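Local coordinates for gram-negative insecticidal protein (Chromobacterium piscinae, PDB 6FBM) that probably acts as an insecticidal toxin, combining a MACPF module of the pore-forming perforin type with a beta-tripod module, at residues Lys188-Asp193 with Gln413-Leu418; Val392-Gly397 with Ser427-Pro432. All blocks are in the same frame, centred on the assembly; numbering follows the deposited sequence.

How the contacts relate
Along the chain the two contacts interlock: 188-193 comes first, then 392-397, 413-418 and 427-432, so each contact has one segment lying between those of the other. Contact 1 joins the MACPF part, through the loop after strand 179-187, to strand 415-416 of the C-terminal part, which matches the Vps62 family. Contact 2 lies wholly within that second part, with its centre about 42 Å from the centre of the chain against about 14 Å for contact 1. Their centres are about 28 Å apart and their nearest atoms about 10 Å. Contact 1 thus marks the junction of the two modules, while contact 2 ties a loop to a strand farther out.

Contact 1 (Lys188-Asp193 with Gln413-Leu418); sequences KTLKMD and QGYRAL
Tyr415 reaches across to Leu190 with the far end of its ring: OH stands 3.0 Å from Leu190 O and 3.5 Å from Leu190 CB. With CG beside the backbone N (chi1 -61°), the ring runs out from strand 415-416 until its hydroxyl meets the short 3-10 segment at 189-190, and Leu190 O lies at the ring edge, near its plane. This phenol end is the compact part. The ring is buried and packs edge-to-face with His441 of the neighbouring strand 439-441, a place suited to a residue that is nonpolar along its length and polar only at its end. Leu190 is the looser side: partly exposed, it meets the phenol only through its O and CB, while its branched aliphatic end suits a place where it rests on Glu118 and His441. Only 80 Å² is buried between the segments, so the meeting is narrow. Behind the ring, Arg416 NH1 folds back to Tyr415 O at 2.9 Å, approaching from above the carbonyl plane. A phenol has a single proton to give, and here the hydrogen bond goes to Gly381 O. The carbonyl of Leu190 is therefore a close polar neighbour of the hydroxyl, which is held chiefly from its own module.

Contact 2 (Val392-Gly397 with Ser427-Pro432); sequences VWDDAG and SGYNPP
Tyr429 has CG beside its backbone N (chi1 -63°), which swings the ring toward 392-397. Asp394 and Asp395 each set CG between the backbone N and the carbonyl carbon: in Asp394 (chi1 52°) this lays CG over one ring face, and in Asp395 (chi1 83°) it brings OD1 to the hydroxyl. The closest approach of Asp394 is through CB, 3.4 Å from Tyr429 CE1, and the two side chains cross at about a right angle. Asp395 comes to the ring edge instead, where Tyr429 OH donates to its OD1 over 2.9 Å, meeting the oxygen from above the carboxylate plane. The same OD1 takes a weak bond from Tyr404 N and lies near Asp403 OD1, a like charge that may raise its proton affinity. Strand 393-394 runs antiparallel to 403-410, and a classic beta bulge places Val392 and Trp393 both opposite Cys406. Beyond it an Asx turn forms: Ala396 N donates to the anti lone pair of Asp394 OD1 at 3.3 Å, a task for which a short carboxylate is well fitted. On the other segment Tyr429 centres an inverse gamma turn, closed by Asn430 N to Gly428 O at 2.8 Å, and Gly428 suits its positive phi, where a side chain would press on Ser427 O.

Contact 1 (Lys188-Asp193 with Gln413-Leu418)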
loop_
_atom_site.group_PDB
_atom_site.type_symbol
_atom_site.label_atom_id
_atom_site.label_comp_id
_atom_site.label_asym_id
_atom_site.label_seq_id
_atom_site.Cartn_x
_atom_site.Cartn_y
_atom_site.Cartn_z
ATOM N N LYS A 188 24.720 -40.404 -3.751
ATOM C CA LYS A 188 25.128 -41.779 -3.839
ATOM C C LYS A 188 25.955 -41.891 -5.122
ATOM O O LYS A 188 25.414 -42.225 -6.185
ATOM C CB LYS A 188 23.869 -42.656 -3.891
ATOM C CG LYS A 188 23.374 -43.001 -2.479
ATOM C CD LYS A 188 21.883 -43.203 -2.215
ATOM C CE LYS A 188 21.076 -43.713 -3.380
ATOM N NZ LYS A 188 19.810 -44.349 -2.882
ATOM N N THR A 189 27.252 -41.592 -5.047
ATOM C CA THR A 189 28.054 -41.471 -6.270
ATOM C C THR A 189 28.247 -42.791 -7.020
ATOM O O THR A 189 28.395 -42.808 -8.231
ATOM C CB THR A 189 29.474 -40.855 -6.050
ATOM O OG1 THR A 189 30.206 -41.606 -5.092
ATOM C CG2 THR A 189 29.412 -39.443 -5.580
ATOM N N LEU A 190 28.227 -43.899 -6.291
ATOM C CA LEU A 190 28.370 -45.228 -6.862
ATOM C C LEU A 190 27.226 -45.580 -7.818
ATOM O O LEU A 190 27.357 -46.510 -8.617
ATOM C CB LEU A 190 28.511 -46.298 -5.780
ATOM C CG LEU A 190 29.540 -46.091 -4.676
ATOM C CD1 LEU A 190 29.518 -47.261 -3.710
ATOM C CD2 LEU A 190 30.923 -45.775 -5.221
ATOM N N LYS A 191 26.123 -44.842 -7.760
ATOM C CA LYS A 191 25.030 -44.980 -8.734
ATOM C C LYS A 191 25.088 -43.985 -9.894
ATOM O O LYS A 191 24.110 -43.854 -10.623
ATOM C CB LYS A 191 23.679 -44.853 -8.023
ATOM C CG LYS A 191 23.508 -45.808 -6.855
ATOM C CD LYS A 191 22.063 -45.934 -6.414
ATOM C CE LYS A 191 21.209 -46.788 -7.326
ATOM N NZ LYS A 191 19.794 -46.360 -7.175
ATOM N N MET A 192 26.233 -43.347 -10.127
ATOM C CA MET A 192 26.259 -42.047 -10.811
ATOM C C MET A 192 27.244 -41.830 -11.984
ATOM O O MET A 192 27.733 -40.700 -12.164
ATOM C CB MET A 192 26.491 -40.972 -9.731
ATOM C CG MET A 192 25.415 -39.952 -9.545
ATOM S SD MET A 192 26.033 -38.612 -8.509
ATOM C CE MET A 192 27.077 -37.730 -9.661
ATOM N N ASP A 193 27.541 -42.864 -12.785
ATOM C CA ASP A 193 28.310 -42.674 -14.049
ATOM C C ASP A 193 29.562 -41.815 -13.813
ATOM O O ASP A 193 29.908 -40.920 -14.596
ATOM C CB ASP A 193 27.429 -42.030 -15.137
ATOM C CG ASP A 193 26.130 -42.831 -15.419
ATOM O OD1 ASP A 193 26.180 -44.082 -15.365
ATOM O OD2 ASP A 193 25.054 -42.215 -15.682
ATOM N N GLN A 413 34.227 -50.130 -13.672
ATOM C CA GLN A 413 35.261 -49.299 -13.053
ATOM C C GLN A 413 34.962 -49.064 -11.563
ATOM O O GLN A 413 33.856 -48.606 -11.210
ATOM C CB GLN A 413 35.388 -47.925 -13.765
ATOM C CG GLN A 413 36.615 -47.091 -13.310
ATOM C CD GLN A 413 37.959 -47.723 -13.736
ATOM O OE1 GLN A 413 37.988 -48.621 -14.605
ATOM N NE2 GLN A 413 39.052 -47.305 -13.099
ATOM N N GLY A 414 35.945 -49.414 -10.723
ATOM C CA GLY A 414 35.847 -49.250 -9.277
ATOM C C GLY A 414 35.337 -50.446 -8.490
ATOM O O GLY A 414 35.361 -50.405 -7.267
ATOM N N TYR A 415 34.881 -51.503 -9.172
ATOM C CA TYR A 415 34.349 -52.693 -8.500
ATOM C C TYR A 415 35.270 -53.921 -8.657
ATOM O O TYR A 415 36.245 -53.890 -9.387
ATOM C CB TYR A 415 32.956 -52.988 -9.020
ATOM C CG TYR A 415 31.973 -51.893 -8.776
ATOM C CD1 TYR A 415 32.023 -50.705 -9.510
ATOM C CD2 TYR A 415 30.955 -52.031 -7.810
ATOM C CE1 TYR A 415 31.112 -49.686 -9.281
ATOM C CE2 TYR A 415 30.033 -51.008 -7.580
ATOM C CZ TYR A 415 30.119 -49.848 -8.312
ATOM O OH TYR A 415 29.214 -48.870 -8.087
ATOM N N ARG A 416 34.950 -54.985 -7.930
ATOM C CA ARG A 416 35.750 -56.210 -7.928
ATOM C C ARG A 416 34.847 -57.418 -7.900
ATOM O O ARG A 416 33.781 -57.378 -7.301
ATOM C CB ARG A 416 36.595 -56.284 -6.653
ATOM C CG ARG A 416 37.533 -55.128 -6.425
ATOM C CD ARG A 416 38.752 -55.248 -7.315
ATOM N NE ARG A 416 39.631 -54.131 -7.019
ATOM C CZ ARG A 416 39.509 -52.894 -7.491
ATOM N NH1 ARG A 416 38.566 -52.582 -8.357
ATOM N NH2 ARG A 416 40.365 -51.972 -7.078
ATOM N N ALA A 417 35.294 -58.502 -8.526
ATOM C CA ALA A 417 34.592 -59.780 -8.443
ATOM C C ALA A 417 35.173 -60.605 -7.292
ATOM O O ALA A 417 36.351 -60.500 -6.970
ATOM C CB ALA A 417 34.704 -60.525 -9.756
ATOM N N LEU A 418 34.312 -61.382 -6.644
ATOM C CA LEU A 418 34.696 -62.174 -5.481
ATOM C C LEU A 418 34.924 -63.653 -5.788
ATOM O O LEU A 418 35.579 -64.351 -5.009
ATOM C CB LEU A 418 33.652 -62.046 -4.393
ATOM C CG LEU A 418 33.272 -60.618 -3.976
ATOM C CD1 LEU A 418 32.439 -60.658 -2.695
ATOM C CD2 LEU A 418 34.515 -59.740 -3.769
#

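Contact 2 (Val392-Gly397 with Ser427-Pro432)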
loop_
_atom_site.group_PDB
_atom_site.type_symbol
_atom_site.label_atom_id
_atom_site.label_comp_id
_atom_site.label_asym_id
_atom_site.label_seq_id
_atom_site.Cartn_x
_atom_site.Cartn_y
_atom_site.Cartn_z
ATOM N N VAL A 392 39.406 -67.206 -18.006
ATOM C CA VAL A 392 40.644 -67.497 -17.353
ATOM C C VAL A 392 41.255 -68.717 -18.066
ATOM O O VAL A 392 42.476 -68.813 -18.183
ATOM C CB VAL A 392 40.424 -67.784 -15.849
ATOM C CG1 VAL A 392 41.742 -68.088 -15.145
ATOM C CG2 VAL A 392 39.811 -66.594 -15.184
ATOM N N TRP A 393 40.385 -69.622 -18.529
ATOM C CA TRP A 393 40.798 -70.918 -19.050
ATOM C C TRP A 393 39.673 -71.566 -19.825
ATOM O O TRP A 393 38.512 -71.393 -19.489
ATOM C CB TRP A 393 41.149 -71.830 -17.879
ATOM C CG TRP A 393 41.366 -73.268 -18.217
ATOM C CD1 TRP A 393 42.534 -73.848 -18.621
ATOM C CD2 TRP A 393 40.389 -74.322 -18.175
ATOM N NE1 TRP A 393 42.346 -75.192 -18.843
ATOM C CE2 TRP A 393 41.042 -75.512 -18.576
ATOM C CE3 TRP A 393 39.038 -74.376 -17.849
ATOM C CZ2 TRP A 393 40.382 -76.736 -18.656
ATOM C CZ3 TRP A 393 38.385 -75.594 -17.930
ATOM C CH2 TRP A 393 39.056 -76.754 -18.329
ATOM N N ASP A 394 40.047 -72.333 -20.846
ATOM C CA ASP A 394 39.147 -73.291 -21.486
ATOM C C ASP A 394 39.880 -74.590 -21.829
ATOM O O ASP A 394 41.094 -74.661 -21.679
ATOM C CB ASP A 394 38.463 -72.666 -22.720
ATOM C CG ASP A 394 39.434 -72.048 -23.688
ATOM O OD1 ASP A 394 40.112 -72.777 -24.410
ATOM O OD2 ASP A 394 39.509 -70.821 -23.746
ATOM N N ASP A 395 39.125 -75.605 -22.291
ATOM C CA ASP A 395 39.661 -76.952 -22.606
ATOM C C ASP A 395 40.103 -77.137 -24.064
ATOM O O ASP A 395 40.179 -78.274 -24.541
ATOM C CB ASP A 395 38.656 -78.047 -22.217
ATOM C CG ASP A 395 37.583 -78.291 -23.283
ATOM O OD1 ASP A 395 37.033 -77.310 -23.833
ATOM O OD2 ASP A 395 37.296 -79.472 -23.590
ATOM N N ALA A 396 40.389 -76.041 -24.776
ATOM C CA ALA A 396 40.880 -76.125 -26.160
ATOM C C ALA A 396 42.145 -76.963 -26.176
ATOM O O ALA A 396 43.075 -76.696 -25.386
ATOM C CB ALA A 396 41.143 -74.735 -26.727
ATOM N N GLY A 397 42.138 -78.009 -27.020
ATOM C CA GLY A 397 43.264 -78.960 -27.114
ATOM C C GLY A 397 43.050 -80.316 -26.461
ATOM O O GLY A 397 43.739 -81.289 -26.792
ATOM N N SER A 427 28.032 -76.945 -24.921
ATOM C CA SER A 427 28.130 -76.999 -26.377
ATOM C C SER A 427 28.531 -75.605 -26.879
ATOM O O SER A 427 27.682 -74.713 -27.045
ATOM C CB SER A 427 26.788 -77.451 -26.978
ATOM O OG SER A 427 26.807 -77.387 -28.406
ATOM N N GLY A 428 29.834 -75.424 -27.118
ATOM C CA GLY A 428 30.419 -74.098 -27.372
ATOM C C GLY A 428 30.778 -73.448 -26.042
ATOM O O GLY A 428 30.210 -73.793 -24.989
ATOM N N TYR A 429 31.730 -72.512 -26.067
ATOM C CA TYR A 429 32.131 -71.788 -24.850
ATOM C C TYR A 429 31.092 -70.728 -24.487
ATOM O O TYR A 429 31.300 -69.530 -24.694
ATOM C CB TYR A 429 33.524 -71.162 -25.013
ATOM C CG TYR A 429 34.602 -72.198 -25.223
ATOM C CD1 TYR A 429 34.907 -73.103 -24.214
ATOM C CD2 TYR A 429 35.320 -72.286 -26.429
ATOM C CE1 TYR A 429 35.893 -74.076 -24.387
ATOM C CE2 TYR A 429 36.325 -73.242 -26.600
ATOM C CZ TYR A 429 36.597 -74.147 -25.572
ATOM O OH TYR A 429 37.551 -75.133 -25.679
ATOM N N ASN A 430 29.984 -71.187 -23.913
ATOM C CA ASN A 430 28.886 -70.315 -23.526
ATOM C C ASN A 430 29.281 -69.597 -22.263
ATOM O O ASN A 430 29.728 -70.241 -21.305
ATOM C CB ASN A 430 27.627 -71.126 -23.256
ATOM C CG ASN A 430 27.165 -71.857 -24.474
ATOM O OD1 ASN A 430 27.298 -71.344 -25.602
ATOM N ND2 ASN A 430 26.655 -73.070 -24.279
ATOM N N PRO A 431 29.136 -68.263 -22.254
ATOM C CA PRO A 431 29.520 -67.503 -21.097
ATOM C C PRO A 431 28.457 -67.642 -20.015
ATOM O O PRO A 431 27.329 -68.039 -20.326
ATOM C CB PRO A 431 29.555 -66.086 -21.622
ATOM C CG PRO A 431 28.500 -66.056 -22.684
ATOM C CD PRO A 431 28.526 -67.419 -23.299
ATOM N N PRO A 432 28.810 -67.341 -18.748
ATOM C CA PRO A 432 27.850 -67.386 -17.666
ATOM C C PRO A 432 26.614 -66.536 -17.951
ATOM O O PRO A 432 26.714 -65.459 -18.556
ATOM C CB PRO A 432 28.627 -66.826 -16.484
ATOM C CG PRO A 432 30.039 -67.043 -16.809
ATOM C CD PRO A 432 30.145 -66.943 -18.284
#